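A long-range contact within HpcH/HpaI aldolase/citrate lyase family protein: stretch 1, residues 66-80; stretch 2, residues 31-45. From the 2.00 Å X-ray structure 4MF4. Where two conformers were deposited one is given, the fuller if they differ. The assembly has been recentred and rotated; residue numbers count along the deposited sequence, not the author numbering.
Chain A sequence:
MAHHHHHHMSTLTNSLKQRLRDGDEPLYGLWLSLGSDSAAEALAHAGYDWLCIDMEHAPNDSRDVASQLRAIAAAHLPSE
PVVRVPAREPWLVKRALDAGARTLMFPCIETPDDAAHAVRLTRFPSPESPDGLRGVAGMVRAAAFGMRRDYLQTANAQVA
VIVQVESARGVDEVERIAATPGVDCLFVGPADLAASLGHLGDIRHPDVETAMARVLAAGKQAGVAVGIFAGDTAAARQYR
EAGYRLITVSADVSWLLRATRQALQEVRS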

# COMPACT_ATOMS: atom_id res chain seq x y z
N ALA A 66 -6.54 7.89 -8.51
CA ALA A 66 -5.57 7.86 -9.59
C ALA A 66 -5.31 6.42 -10.14
O ALA A 66 -5.20 6.23 -11.32
CB ALA A 66 -4.24 8.49 -9.13
N SER A 67 -5.20 5.45 -9.24
CA SER A 67 -4.94 4.07 -9.62
C SER A 67 -6.14 3.42 -10.38
O SER A 67 -5.94 2.61 -11.31
CB SER A 67 -4.54 3.27 -8.38
OG SER A 67 -3.32 3.78 -7.84
N GLN A 68 -7.36 3.77 -9.99
CA GLN A 68 -8.58 3.33 -10.71
C GLN A 68 -8.76 4.06 -12.05
O GLN A 68 -9.17 3.45 -13.06
CB GLN A 68 -9.82 3.42 -9.86
CG GLN A 68 -9.84 2.27 -8.89
CD GLN A 68 -10.84 2.50 -7.79
OE1 GLN A 68 -12.06 2.32 -8.00
NE2 GLN A 68 -10.34 2.85 -6.61
N LEU A 69 -8.45 5.34 -12.08
CA LEU A 69 -8.43 6.02 -13.40
C LEU A 69 -7.47 5.37 -14.40
O LEU A 69 -7.78 5.21 -15.57
CB LEU A 69 -8.15 7.52 -13.24
CG LEU A 69 -9.28 8.28 -12.52
CD1 LEU A 69 -8.79 9.73 -12.31
CD2 LEU A 69 -10.61 8.23 -13.24
N ARG A 70 -6.28 5.05 -13.94
CA ARG A 70 -5.25 4.45 -14.76
C ARG A 70 -5.75 3.12 -15.17
O ARG A 70 -5.58 2.73 -16.34
CB ARG A 70 -3.92 4.32 -13.97
CG ARG A 70 -3.06 5.55 -13.95
CD ARG A 70 -1.98 5.42 -12.89
NE ARG A 70 -1.20 6.60 -12.99
CZ ARG A 70 -0.73 7.30 -11.98
NH1 ARG A 70 -0.93 6.91 -10.72
NH2 ARG A 70 -0.06 8.40 -12.28
N ALA A 71 -6.39 2.40 -14.25
CA ALA A 71 -6.80 1.04 -14.54
C ALA A 71 -7.91 1.02 -15.62
O ALA A 71 -7.90 0.19 -16.52
CB ALA A 71 -7.30 0.35 -13.28
N ILE A 72 -8.86 1.91 -15.52
CA ILE A 72 -9.90 2.07 -16.54
C ILE A 72 -9.26 2.53 -17.88
O ILE A 72 -9.57 1.98 -18.93
CB ILE A 72 -10.97 3.11 -16.09
CG1 ILE A 72 -11.84 2.56 -14.95
CG2 ILE A 72 -11.88 3.52 -17.25
CD1 ILE A 72 -12.52 3.67 -14.17
N ALA A 73 -8.37 3.53 -17.84
CA ALA A 73 -7.76 4.04 -19.09
C ALA A 73 -6.94 2.95 -19.80
O ALA A 73 -6.83 2.91 -21.01
CB ALA A 73 -6.88 5.26 -18.84
N ALA A 74 -6.39 2.04 -19.01
CA ALA A 74 -5.57 1.00 -19.54
C ALA A 74 -6.32 0.05 -20.43
O ALA A 74 -5.68 -0.61 -21.26
CB ALA A 74 -4.84 0.25 -18.41
N ALA A 75 -7.65 -0.06 -20.26
CA ALA A 75 -8.45 -0.94 -21.09
C ALA A 75 -8.60 -0.39 -22.50
O ALA A 75 -9.03 -1.13 -23.35
CB ALA A 75 -9.84 -1.19 -20.50
N HIS A 76 -8.35 0.89 -22.71
CA HIS A 76 -8.43 1.54 -24.04
C HIS A 76 -9.83 1.39 -24.67
O HIS A 76 -9.98 1.21 -25.88
CB HIS A 76 -7.38 0.96 -25.02
CG HIS A 76 -5.97 1.43 -24.77
ND1 HIS A 76 -5.27 1.11 -23.62
CD2 HIS A 76 -5.12 2.13 -25.55
CE1 HIS A 76 -4.05 1.61 -23.69
NE2 HIS A 76 -3.93 2.24 -24.85
N LEU A 77 -10.87 1.49 -23.84
CA LEU A 77 -12.22 1.30 -24.32
C LEU A 77 -13.01 2.57 -24.01
O LEU A 77 -12.48 3.48 -23.43
CB LEU A 77 -12.81 0.02 -23.73
CG LEU A 77 -12.29 -1.28 -24.42
CD1 LEU A 77 -12.68 -2.54 -23.62
CD2 LEU A 77 -12.80 -1.43 -25.84
N PRO A 78 -14.29 2.63 -24.40
CA PRO A 78 -14.95 3.97 -24.34
C PRO A 78 -15.52 4.50 -23.00
O PRO A 78 -15.93 5.64 -22.95
CB PRO A 78 -16.12 3.83 -25.35
CG PRO A 78 -15.94 2.54 -26.02
CD PRO A 78 -15.04 1.67 -25.20
N SER A 79 -15.59 3.72 -21.92
CA SER A 79 -16.18 4.23 -20.65
C SER A 79 -15.55 5.55 -20.12
O SER A 79 -14.36 5.68 -20.06
CB SER A 79 -16.07 3.17 -19.56
OG SER A 79 -16.70 1.94 -19.92
N GLU A 80 -16.37 6.51 -19.73
CA GLU A 80 -15.90 7.77 -19.21
C GLU A 80 -15.96 7.66 -17.69
O GLU A 80 -17.00 7.40 -17.14
CB GLU A 80 -16.81 8.90 -19.71
CG GLU A 80 -16.60 9.26 -21.17
CD GLU A 80 -15.54 10.36 -21.37
OE1 GLU A 80 -15.03 10.87 -20.36
OE2 GLU A 80 -15.30 10.75 -22.54
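Stretch 2 31-45: WLSLGSDSAAEALAH

How does stretch 2 lie on stretch 1? It leaves a strand at Leu-32, passes through a loop in which Gly-35 has positive phi, and enters a helix at Asp-37. Ser-36 caps that helix: its OG accepts a hydrogen bond from Ala-39 N at 3.0 Å. The helix 37-43 runs in roughly the same direction as helix 66-73, with a signed crossing angle of -32° and a closest approach of 7.6 Å between axes. Such close packing suits the small side chains at the crossing. The register is set by Gln-68 opposite Asp-37, with CA atoms 5.1 Å apart, and by Ile-72 opposite Glu-41, with CA atoms 4.7 Å apart.

What does Gln-68, which has the largest covered area, meet in stretch 2? Its CB points sideways, but the end of the side chain comes nearer, so that NE2 lies 3.8 Å from Gly-35 CA while CG lies 4.1 Å from Ala-40 CB. No direct hydrogen bond joins the stretches here; water does the bridging. Water 1 accepts from Gly-35 N (2.9 Å between N and the water O) and can donate to Gln-68 OE1 (2.8 Å from the water O). The O of water 3 lies 2.7 Å from Ser-36 O and 2.7 Å from Gln-68 OE1 and can donate to either; each of these two waters has more acceptors in reach than protons. The amide thus reaches the polar backbone of the loop just before the helix.

Where does Ala-44 fit, at the other end of the contact? Its CB points toward stretch 1 and packs 3.6 Å from Ala-75 CB and 4.1 Å from Ile-72 CG2. Ile-72 also reaches back along stretch 2, with CG1 4.0 Å from Ala-40 CB and CD1 4.2 Å from Leu-32 CD1, forming a continuous apolar patch. Beyond it, Leu-77 CB approaches Ala-44 O at 3.6 Å, and Leu-77 CD1 lies over one face of the His-45 ring, 3.3 Å from ND1. Water 5 ties this end together, donating to Ala-44 O (2.8 Å from the water O) and accepting from Ser-79 N (2.9 Å from the water O).

How does Asp-37 begin the helix-to-helix contact? The end of its side chain turns nearer to stretch 1, placing OD1 3.4 Å from Ser-67 CB and 3.5 Å from Gln-68 N. One turn on, Ala-71 CB fits 3.4 Å from Asp-37 O, and Ala-71 O lies 3.3 Å from Glu-41 CG. With only a methyl group at Ala-71, the two backbones come close.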

# COMPACT_ATOMS: atom_id res chain seq x y z
N TRP A 31 -21.71 2.04 -10.64
CA TRP A 31 -21.06 2.54 -9.45
C TRP A 31 -19.92 1.61 -9.05
O TRP A 31 -20.11 0.38 -9.01
CB TRP A 31 -22.06 2.56 -8.28
CG TRP A 31 -21.91 3.72 -7.41
CD1 TRP A 31 -21.44 3.73 -6.13
CD2 TRP A 31 -22.27 5.07 -7.72
NE1 TRP A 31 -21.47 5.02 -5.65
CE2 TRP A 31 -21.97 5.85 -6.61
CE3 TRP A 31 -22.81 5.68 -8.85
CZ2 TRP A 31 -22.21 7.22 -6.57
CZ3 TRP A 31 -23.03 7.04 -8.83
CH2 TRP A 31 -22.73 7.80 -7.70
N LEU A 32 -18.75 2.20 -8.78
CA LEU A 32 -17.61 1.43 -8.35
C LEU A 32 -17.33 1.72 -6.87
O LEU A 32 -16.76 2.75 -6.55
CB LEU A 32 -16.36 1.72 -9.18
CG LEU A 32 -16.47 1.61 -10.70
CD1 LEU A 32 -15.12 1.95 -11.32
CD2 LEU A 32 -16.92 0.23 -11.13
N SER A 33 -17.74 0.77 -6.02
CA SER A 33 -17.58 0.80 -4.56
C SER A 33 -16.45 -0.09 -4.01
O SER A 33 -15.99 0.12 -2.88
CB SER A 33 -18.87 0.30 -3.88
OG SER A 33 -19.99 1.05 -4.32
N LEU A 34 -15.99 -1.08 -4.78
CA LEU A 34 -15.07 -2.08 -4.24
C LEU A 34 -13.65 -1.55 -4.03
O LEU A 34 -12.88 -2.14 -3.24
CB LEU A 34 -15.02 -3.34 -5.14
CG LEU A 34 -16.24 -4.28 -5.22
CD1 LEU A 34 -16.05 -5.23 -6.42
CD2 LEU A 34 -16.38 -5.01 -3.89
N GLY A 35 -13.30 -0.45 -4.66
CA GLY A 35 -11.97 0.13 -4.46
C GLY A 35 -10.81 -0.64 -5.05
O GLY A 35 -9.67 -0.55 -4.57
N SER A 36 -11.09 -1.38 -6.12
CA SER A 36 -10.19 -2.38 -6.67
C SER A 36 -9.74 -1.97 -8.06
O SER A 36 -10.58 -1.74 -8.92
CB SER A 36 -10.98 -3.73 -6.78
OG SER A 36 -10.25 -4.69 -7.56
N ASP A 37 -8.43 -1.91 -8.30
CA ASP A 37 -7.90 -1.59 -9.66
C ASP A 37 -8.27 -2.66 -10.69
O ASP A 37 -8.68 -2.38 -11.80
CB ASP A 37 -6.37 -1.41 -9.65
CG ASP A 37 -5.90 -0.25 -8.82
OD1 ASP A 37 -6.70 0.65 -8.47
OD2 ASP A 37 -4.68 -0.24 -8.53
N SER A 38 -8.14 -3.92 -10.29
CA SER A 38 -8.47 -5.02 -11.18
C SER A 38 -9.95 -5.01 -11.53
O SER A 38 -10.31 -5.22 -12.67
CB SER A 38 -8.03 -6.36 -10.56
OG SER A 38 -8.40 -6.44 -9.20
N ALA A 39 -10.81 -4.71 -10.55
CA ALA A 39 -12.25 -4.67 -10.78
C ALA A 39 -12.60 -3.54 -11.73
O ALA A 39 -13.44 -3.72 -12.61
CB ALA A 39 -13.05 -4.51 -9.50
N ALA A 40 -11.94 -2.40 -11.56
CA ALA A 40 -12.19 -1.22 -12.42
C ALA A 40 -11.75 -1.51 -13.86
O ALA A 40 -12.45 -1.13 -14.84
CB ALA A 40 -11.44 -0.00 -11.90
N GLU A 41 -10.58 -2.13 -13.99
CA GLU A 41 -10.07 -2.49 -15.31
C GLU A 41 -10.96 -3.53 -15.96
O GLU A 41 -11.38 -3.37 -17.12
CB GLU A 41 -8.63 -2.98 -15.29
CG GLU A 41 -8.09 -3.07 -16.71
CD GLU A 41 -6.63 -3.39 -16.83
OE1 GLU A 41 -5.93 -3.62 -15.81
OE2 GLU A 41 -6.18 -3.40 -18.02
N ALA A 42 -11.33 -4.57 -15.20
CA ALA A 42 -12.31 -5.54 -15.73
C ALA A 42 -13.62 -4.86 -16.19
O ALA A 42 -14.08 -5.07 -17.31
CB ALA A 42 -12.56 -6.66 -14.71
N LEU A 43 -14.23 -4.05 -15.32
CA LEU A 43 -15.49 -3.39 -15.66
C LEU A 43 -15.41 -2.38 -16.82
O LEU A 43 -16.41 -2.11 -17.49
CB LEU A 43 -16.15 -2.80 -14.40
CG LEU A 43 -16.61 -3.88 -13.43
CD1 LEU A 43 -17.04 -3.28 -12.09
CD2 LEU A 43 -17.77 -4.70 -14.03
N ALA A 44 -14.23 -1.83 -17.06
CA ALA A 44 -13.96 -1.05 -18.26
C ALA A 44 -14.20 -1.82 -19.57
O ALA A 44 -14.32 -1.17 -20.64
CB ALA A 44 -12.56 -0.45 -18.22
N HIS A 45 -14.38 -3.14 -19.48
CA HIS A 45 -14.69 -4.01 -20.61
C HIS A 45 -16.19 -4.39 -20.64
O HIS A 45 -16.61 -5.20 -21.44
CB HIS A 45 -13.87 -5.31 -20.56
CG HIS A 45 -12.41 -5.12 -20.79
ND1 HIS A 45 -11.81 -5.35 -22.02
CD2 HIS A 45 -11.43 -4.69 -19.98
CE1 HIS A 45 -10.52 -5.12 -21.93
NE2 HIS A 45 -10.26 -4.69 -20.71
O HOH W 1 -14.14 1.89 -6.22
O HOH W 2 -7.57 1.37 -5.74
O HOH W 3 -12.77 -0.21 -8.49
O HOH W 4 -17.82 -0.44 -19.11
O HOH W 5 -13.86 1.58 -21.06